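Local coordinates for probable E3 ubiquitin-protein ligase HERC1 (Homo sapiens, PDB 4QT6) that probably acts as an E3 ubiquitin-protein ligase, represented here by its SPRY domain, a beta-sandwich module that in many proteins binds partner proteins, at residues L77-Y81 with S82-Y86; D66-H69 with R70-S73. All coordinates share one frame; numbering follows the deposited sequence.

Contact 1. Residues L77-Y81 with S82-Y86; sequences LYRAY and SGNLY. With ARF (formamide), chain B; ARF (formamide), chain C.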
ATOM      1  N   LEU A  77       4.265  -3.675   3.622  1.00 18.13           N
ATOM      2  CA  LEU A  77       3.067  -4.010   2.868  1.00 18.01           C
ATOM      3  C   LEU A  77       2.054  -4.800   3.661  1.00 18.67           C
ATOM      4  O   LEU A  77       2.399  -5.598   4.543  1.00 19.80           O
ATOM      5  CB  LEU A  77       3.433  -4.788   1.613  1.00 18.83           C
ATOM      6  CG  LEU A  77       4.283  -4.056   0.598  1.00 18.61           C
ATOM      7  CD1 LEU A  77       4.768  -5.010  -0.489  1.00 19.12           C
ATOM      8  CD2 LEU A  77       3.519  -2.883  -0.008  1.00 18.84           C
ATOM      9  N   TYR A  78       0.797  -4.618   3.284  1.00 18.11           N
ATOM     10  CA  TYR A  78      -0.369  -5.222   3.915  1.00 19.13           C
ATOM     11  C   TYR A  78      -1.202  -5.833   2.781  1.00 20.61           C
ATOM     12  O   TYR A  78      -1.635  -5.155   1.833  1.00 20.48           O
ATOM     13  CB  TYR A  78      -1.105  -4.136   4.738  1.00 18.20           C
ATOM     14  CG  TYR A  78      -2.431  -4.437   5.378  1.00 18.97           C
ATOM     15  CD1 TYR A  78      -2.734  -5.707   5.851  1.00 19.36           C
ATOM     16  CD2 TYR A  78      -3.352  -3.408   5.622  1.00 19.30           C
ATOM     17  CE1 TYR A  78      -3.963  -5.960   6.451  1.00 20.89           C
ATOM     18  CE2 TYR A  78      -4.571  -3.654   6.235  1.00 21.12           C
ATOM     19  CZ  TYR A  78      -4.862  -4.934   6.664  1.00 21.08           C
ATOM     20  OH  TYR A  78      -6.093  -5.163   7.264  1.00 21.98           O
ATOM     21  N   ARG A  79      -1.382  -7.149   2.868  1.00 21.54           N
ATOM     22  CA  ARG A  79      -1.925  -7.958   1.768  1.00 21.55           C
ATOM     23  C   ARG A  79      -3.439  -8.182   1.876  1.00 21.88           C
ATOM     24  O   ARG A  79      -3.941  -8.682   2.907  1.00 21.93           O
ATOM     25  CB  ARG A  79      -1.173  -9.295   1.757  1.00 22.32           C
ATOM     26  CG  ARG A  79      -1.573 -10.284   0.688  1.00 22.33           C
ATOM     27  CD  ARG A  79      -0.659 -11.499   0.766  1.00 23.98           C
ATOM     28  NE  ARG A  79      -1.116 -12.615  -0.053  1.00 24.95           N
ATOM     29  CZ  ARG A  79      -0.810 -13.896   0.172  1.00 27.05           C
ATOM     30  NH1 ARG A  79      -0.042 -14.243   1.214  1.00 27.59           N
ATOM     31  NH2 ARG A  79      -1.284 -14.832  -0.643  1.00 27.39           N
ATOM     32  N   ALA A  80      -4.166  -7.834   0.802  1.00 20.05           N
ATOM     33  CA  ALA A  80      -5.612  -7.884   0.792  1.00 21.62           C
ATOM     34  C   ALA A  80      -6.129  -9.297   1.058  1.00 21.96           C
ATOM     35  O   ALA A  80      -7.014  -9.497   1.889  1.00 22.74           O
ATOM     36  CB  ALA A  80      -6.136  -7.379  -0.536  1.00 21.14           C
ATOM     37  N   TYR A  81      -5.553 -10.258   0.352  1.00 23.63           N
ATOM     38  CA  TYR A  81      -6.105 -11.618   0.305  1.00 25.15           C
ATOM     39  C   TYR A  81      -6.170 -12.288   1.675  1.00 26.57           C
ATOM     40  O   TYR A  81      -7.150 -12.954   1.979  1.00 26.64           O
ATOM     41  CB  TYR A  81      -5.278 -12.478  -0.644  1.00 25.57           C
ATOM     42  CG  TYR A  81      -5.654 -13.941  -0.604  1.00 27.88           C
ATOM     43  CD1 TYR A  81      -6.833 -14.371  -1.170  1.00 29.51           C
ATOM     44  CD2 TYR A  81      -4.855 -14.868   0.043  1.00 29.26           C
ATOM     45  CE1 TYR A  81      -7.204 -15.703  -1.120  1.00 31.86           C
ATOM     46  CE2 TYR A  81      -5.214 -16.212   0.097  1.00 31.19           C
ATOM     47  CZ  TYR A  81      -6.390 -16.616  -0.501  1.00 32.31           C
ATOM     48  OH  TYR A  81      -6.781 -17.950  -0.467  1.00 35.21           O
ATOM     49  N   SER A  82      -5.122 -12.105   2.467  1.00 25.33           N
ATOM     50  CA  SER A  82      -4.925 -12.801   3.736  1.00 27.22           C
ATOM     51  C   SER A  82      -4.813 -11.916   4.977  1.00 26.54           C
ATOM     52  O   SER A  82      -4.809 -12.420   6.112  1.00 28.22           O
ATOM     53  CB  SER A  82      -3.634 -13.598   3.622  1.00 27.22           C
ATOM     54  OG  SER A  82      -2.531 -12.740   3.332  1.00 26.28           O
ATOM     55  N   GLY A  83      -4.642 -10.608   4.796  1.00 24.39           N
ATOM     56  CA  GLY A  83      -4.329  -9.749   5.925  1.00 24.79           C
ATOM     57  C   GLY A  83      -2.885  -9.815   6.424  1.00 22.41           C
ATOM     58  O   GLY A  83      -2.554  -9.138   7.401  1.00 24.39           O
ATOM     59  N   ASN A  84      -2.015 -10.574   5.746  1.00 23.42           N
ATOM     60  CA  ASN A  84      -0.608 -10.695   6.133  1.00 24.18           C
ATOM     61  C   ASN A  84       0.130  -9.386   5.917  1.00 24.27           C
ATOM     62  O   ASN A  84      -0.296  -8.549   5.116  1.00 24.63           O
ATOM     63  CB  ASN A  84       0.134 -11.806   5.356  1.00 25.53           C
ATOM     64  CG  ASN A  84      -0.282 -13.214   5.775  1.00 27.75           C
ATOM     65  OD1 ASN A  84      -0.860 -13.955   4.984  1.00 26.79           O
ATOM     66  ND2 ASN A  84      -0.013 -13.571   7.018  1.00 30.75           N
ATOM     67  N   LEU A  85       1.236  -9.248   6.638  1.00 22.07           N
ATOM     68  CA  LEU A  85       2.117  -8.079   6.647  1.00 22.04           C
ATOM     69  C   LEU A  85       3.520  -8.506   6.218  1.00 22.42           C
ATOM     70  O   LEU A  85       3.989  -9.605   6.583  1.00 23.35           O
ATOM     71  CB  LEU A  85       2.184  -7.489   8.059  1.00 22.27           C
ATOM     72  CG  LEU A  85       0.906  -6.893   8.628  1.00 22.62           C
ATOM     73  CD1 LEU A  85       1.069  -6.559  10.100  1.00 21.86           C
ATOM     74  CD2 LEU A  85       0.495  -5.649   7.838  1.00 23.89           C
ATOM     75  N   TYR A  86       4.172  -7.654   5.420  1.00 21.36           N
ATOM     76  CA  TYR A  86       5.433  -7.972   4.768  1.00 21.67           C
ATOM     77  C   TYR A  86       6.392  -6.820   4.938  1.00 21.34           C
ATOM     78  O   TYR A  86       6.080  -5.671   4.612  1.00 20.70           O
ATOM     79  CB  TYR A  86       5.244  -8.264   3.265  1.00 21.54           C
ATOM     80  CG  TYR A  86       4.367  -9.471   3.063  1.00 21.71           C
ATOM     81  CD1 TYR A  86       2.996  -9.352   3.050  1.00 20.82           C
ATOM     82  CD2 TYR A  86       4.918 -10.745   2.985  1.00 22.81           C
ATOM     83  CE1 TYR A  86       2.172 -10.455   2.930  1.00 23.28           C
ATOM     84  CE2 TYR A  86       4.106 -11.859   2.873  1.00 23.58           C
ATOM     85  CZ  TYR A  86       2.740 -11.716   2.841  1.00 24.03           C
ATOM     86  OH  TYR A  86       1.922 -12.822   2.751  1.00 25.43           O
TER
HETATM   87  N   ARF B2201      -4.951 -14.503  -4.058  1.00 29.08           N
HETATM   88  C   ARF B2201      -3.943 -14.912  -3.291  1.00 29.52           C
HETATM   89  O   ARF B2201      -3.093 -14.126  -2.902  1.00 27.79           O
HETATM   90  N   ARF C2202      -6.422  -3.789   9.794  0.50 24.39           N
HETATM   91  C   ARF C2202      -6.906  -4.277  10.943  0.50 25.80           C
HETATM   92  O   ARF C2202      -7.214  -5.460  11.014  0.50 25.66           O

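Contact 2. Residues D66-H69 with R70-S73; sequences DFNH and RTTS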
ATOM      1  N   ASP A  66      13.437  -3.802  -5.022  1.00 26.55           N
ATOM      2  CA  ASP A  66      12.764  -5.060  -4.809  1.00 26.16           C
ATOM      3  C   ASP A  66      11.324  -4.729  -4.475  1.00 24.80           C
ATOM      4  O   ASP A  66      11.080  -3.989  -3.518  1.00 23.33           O
ATOM      5  CB  ASP A  66      13.430  -5.803  -3.640  1.00 26.94           C
ATOM      6  CG  ASP A  66      12.818  -7.165  -3.371  1.00 25.31           C
ATOM      7  OD1 ASP A  66      11.796  -7.530  -3.986  1.00 25.39           O
ATOM      8  OD2 ASP A  66      13.340  -7.883  -2.486  1.00 24.48           O
ATOM      9  N   PHE A  67      10.382  -5.187  -5.306  1.00 23.82           N
ATOM     10  CA  PHE A  67       8.959  -5.053  -4.999  1.00 23.09           C
ATOM     11  C   PHE A  67       8.225  -6.373  -4.851  1.00 23.41           C
ATOM     12  O   PHE A  67       7.019  -6.399  -4.863  1.00 24.32           O
ATOM     13  CB  PHE A  67       8.241  -4.108  -6.000  1.00 23.33           C
ATOM     14  CG  PHE A  67       8.160  -4.611  -7.429  1.00 24.15           C
ATOM     15  CD1 PHE A  67       9.159  -4.331  -8.334  1.00 25.42           C
ATOM     16  CD2 PHE A  67       7.011  -5.231  -7.885  1.00 25.79           C
ATOM     17  CE1 PHE A  67       9.053  -4.746  -9.664  1.00 26.78           C
ATOM     18  CE2 PHE A  67       6.895  -5.654  -9.202  1.00 26.15           C
ATOM     19  CZ  PHE A  67       7.916  -5.406 -10.091  1.00 27.12           C
ATOM     20  N   ASN A  68       8.970  -7.475  -4.670  1.00 23.45           N
ATOM     21  CA  ASN A  68       8.390  -8.769  -4.324  1.00 23.86           C
ATOM     22  C   ASN A  68       7.974  -8.695  -2.870  1.00 23.52           C
ATOM     23  O   ASN A  68       8.825  -8.513  -1.989  1.00 22.10           O
ATOM     24  CB  ASN A  68       9.457  -9.857  -4.506  1.00 24.86           C
ATOM     25  CG  ASN A  68       8.981 -11.254  -4.163  1.00 28.34           C
ATOM     26  OD1 ASN A  68       7.863 -11.482  -3.705  1.00 27.70           O
ATOM     27  ND2 ASN A  68       9.865 -12.224  -4.397  1.00 29.82           N
ATOM     28  N   HIS A  69       6.678  -8.799  -2.615  1.00 26.18           N
ATOM     29  CA  HIS A  69       6.183  -8.691  -1.245  1.00 26.62           C
ATOM     30  C   HIS A  69       6.818  -9.708  -0.295  1.00 26.98           C
ATOM     31  O   HIS A  69       6.967  -9.410   0.883  1.00 27.38           O
ATOM     32  CB  HIS A  69       4.647  -8.718  -1.163  1.00 27.64           C
ATOM     33  CG  HIS A  69       4.034 -10.021  -1.553  1.00 26.76           C
ATOM     34  ND1 HIS A  69       4.030 -10.485  -2.849  1.00 27.82           N
ATOM     35  CD2 HIS A  69       3.366 -10.942  -0.822  1.00 28.68           C
ATOM     36  CE1 HIS A  69       3.407 -11.647  -2.898  1.00 27.97           C
ATOM     37  NE2 HIS A  69       3.001 -11.950  -1.679  1.00 29.94           N
ATOM     38  N   ARG A  70       7.213 -10.881  -0.801  1.00 26.69           N
ATOM     39  CA  ARG A  70       7.797 -11.929   0.041  1.00 29.10           C
ATOM     40  C   ARG A  70       9.208 -11.608   0.541  1.00 27.08           C
ATOM     41  O   ARG A  70       9.634 -12.152   1.567  1.00 28.68           O
ATOM     42  CB  ARG A  70       7.803 -13.261  -0.724  1.00 31.83           C
ATOM     43  CG  ARG A  70       6.418 -13.775  -1.057  1.00 35.47           C
ATOM     44  CD  ARG A  70       6.035 -14.954  -0.195  1.00 39.00           C
ATOM     45  NE  ARG A  70       4.648 -15.345  -0.432  1.00 41.89           N
ATOM     46  CZ  ARG A  70       3.744 -15.594   0.515  1.00 42.44           C
ATOM     47  NH1 ARG A  70       4.054 -15.517   1.807  1.00 45.31           N
ATOM     48  NH2 ARG A  70       2.510 -15.944   0.164  1.00 46.29           N
ATOM     49  N   THR A  71       9.931 -10.735  -0.169  1.00 24.39           N
ATOM     50  CA  THR A  71      11.321 -10.414   0.154  1.00 23.79           C
ATOM     51  C   THR A  71      11.633  -8.943   0.420  1.00 24.46           C
ATOM     52  O   THR A  71      12.618  -8.640   1.082  1.00 23.50           O
ATOM     53  CB  THR A  71      12.284 -10.883  -0.944  1.00 24.36           C
ATOM     54  OG1 THR A  71      12.002 -10.214  -2.186  1.00 24.35           O
ATOM     55  CG2 THR A  71      12.146 -12.372  -1.140  1.00 24.75           C
ATOM     56  N   THR A  72      10.808  -8.027  -0.097  1.00 23.20           N
ATOM     57  CA  THR A  72      11.205  -6.632  -0.105  1.00 21.63           C
ATOM     58  C   THR A  72      11.438  -6.009   1.280  1.00 20.46           C
ATOM     59  O   THR A  72      10.676  -6.233   2.198  1.00 21.82           O
ATOM     60  CB  THR A  72      10.169  -5.743  -0.863  1.00 21.97           C
ATOM     61  OG1 THR A  72      10.672  -4.409  -0.950  1.00 23.08           O
ATOM     62  CG2 THR A  72       8.841  -5.761  -0.201  1.00 24.16           C
ATOM     63  N   SER A  73      12.523  -5.254   1.371  1.00 20.44           N
ATOM     64  CA  SER A  73      12.784  -4.321   2.472  1.00 21.15           C
ATOM     65  C   SER A  73      12.643  -2.866   2.016  1.00 21.47           C
ATOM     66  O   SER A  73      12.846  -1.948   2.814  1.00 22.54           O
ATOM     67  CB  SER A  73      14.191  -4.577   3.037  1.00 22.12           C
ATOM     68  OG  SER A  73      14.213  -5.845   3.699  1.00 24.41           O
TER
HETATM   69  O   HOH W   1      14.544  -5.664  -0.479  1.00 33.17           O
HETATM   70  O   HOH W   2      12.606 -10.997  -4.653  1.00 32.67           O
HETATM   71  O   HOH W   3       8.910  -8.342   2.616  1.00 20.72           O
HETATM   72  O   HOH W   4       1.586 -14.354  -1.866  1.00 34.76           O

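Contact 1. Residues L77-Y81 with S82-Y86
Arg79 and Tyr86 meet because their first torsions send them along one face of the hairpin: Arg79 holds CG anti to its N (chi1 -180°) and runs extended to NE, while Tyr86 places CG anti to the carbonyl carbon (chi1 -63°). The two side chains cross slantwise, guanidinium and ring planes 53° apart, so CB and CD of Arg79 pack on CE1 of the ring and NH1 can donate to Tyr86 OH at 2.9 Å. Over one face of the guanidinium stands Ser82 OG, which lies 3.4 Å from Arg79 CD. Ser82 OG is itself gripped twice by one residue, donating to Asn84 OD1 (2.6 Å) and accepting from Asn84 N (3.3 Å), the latter closing an ST turn. At the guanidinium edge, Arg79 NH2 gives an almost straight bond of 3.0 Å to the O of a formamide, whose C rests over the Tyr81 ring, 3.3 Å from Tyr81 CG; Tyr143 and the Asn52-Glu53 loop complete that pocket. Were Arg79 cut back to an alanine, the formamide oxygen and Tyr86 OH would each probably lose a donor, and Tyr143 OH its NE partner. On the other face, Leu85 CD2 packs against Tyr78 CD1 at 3.8 Å, and Tyr78 OH takes a bond from a second formamide (OH to N, 2.9 Å) and is also bonded to Ser96 O. Between the two faces, the backbones of Leu77 and Tyr86 form a hydrogen-bonded pair and Arg79 N donates to Asn84 O, while Gly83 N donates to Arg79 O to close the loop, with Gly83 at a positive phi. The whole is an antiparallel beta hairpin at the edge of one sheet of the SPRY sandwich, Tyr78 and Leu85 facing the second sheet through Phe117 and Phe128.

Contact 2. Residues D66-H69 with R70-S73
Thr71 OG1 donates to Asp66 OD2 at 2.7 Å, on the syn lone pair, the two side chains crossing at about a right angle, in an example of a loop without regular structure that is held by its own polar groups. One residue on, Thr72 OG1 donates to Asp66 O at 2.6 Å, approaching from above the carbonyl plane; its OG1 lies anti to the backbone N (chi1 -174°), which turns it to that carbonyl and puts CG2 against Asn68 O. Asn68 O is a double acceptor: Thr72 N meets it at 2.8 Å, almost in line with the carbonyl, and Thr71 N at 3.1 Å from well above the plane. The Asn68 side chain reaches forward as well, its OD1 taking Arg70 N at 3.0 Å. Alongside, Arg70 lies next to His69 and points the same way, CG sitting over the imidazole face in a CH-pi contact, 4.1 Å from the ring centroid.

The second shell holds these groups in place. Asn68 N donates to Asp66 OD1 (2.9 Å), an Asx turn that occupies the other carboxylate oxygen, and a water joins Thr71 OG1 to Asn68 ND2. Another water links Asp66 OD2 to Ser73 N. Farther out, the His69 ring stacks on Tyr143, Arg70 NH1 makes a salt bridge with Glu90, and Thr72 OG1 accepts from Asp74 N, where the chain leads into strand 75-79. With one oxygen of Asp66 met by a backbone N-H and the other by a hydroxyl and a water, the carboxylate is donated to from several directions; this would be expected to favour its ionised form and to fix its rotation.

Contact 2 is the loop that precedes strand 75-79, and contact 1 is the hairpin that strand begins; their centres lie 12 Å apart, yet they touch. Tyr86 CB packs 3.2 Å from His69 O, Leu77 CD1 lies 3.8 Å from His69 CB, and the Tyr86 and His69 rings meet edge-to-face. Arg79 NH1 and Arg70 NH2 approach to 3.2 Å, a close pair of like charges probably eased by Glu90, which also weakly bonds Tyr86 OH. Tyr143 joins both contacts, since its OH accepts from Arg79 NE besides bonding the formamide held by Arg79 NH2. The His69 side chain is about 7 Å, nearest atoms, from that formamide, and the loop reaches the pocket indirectly, through Tyr143 and Arg79.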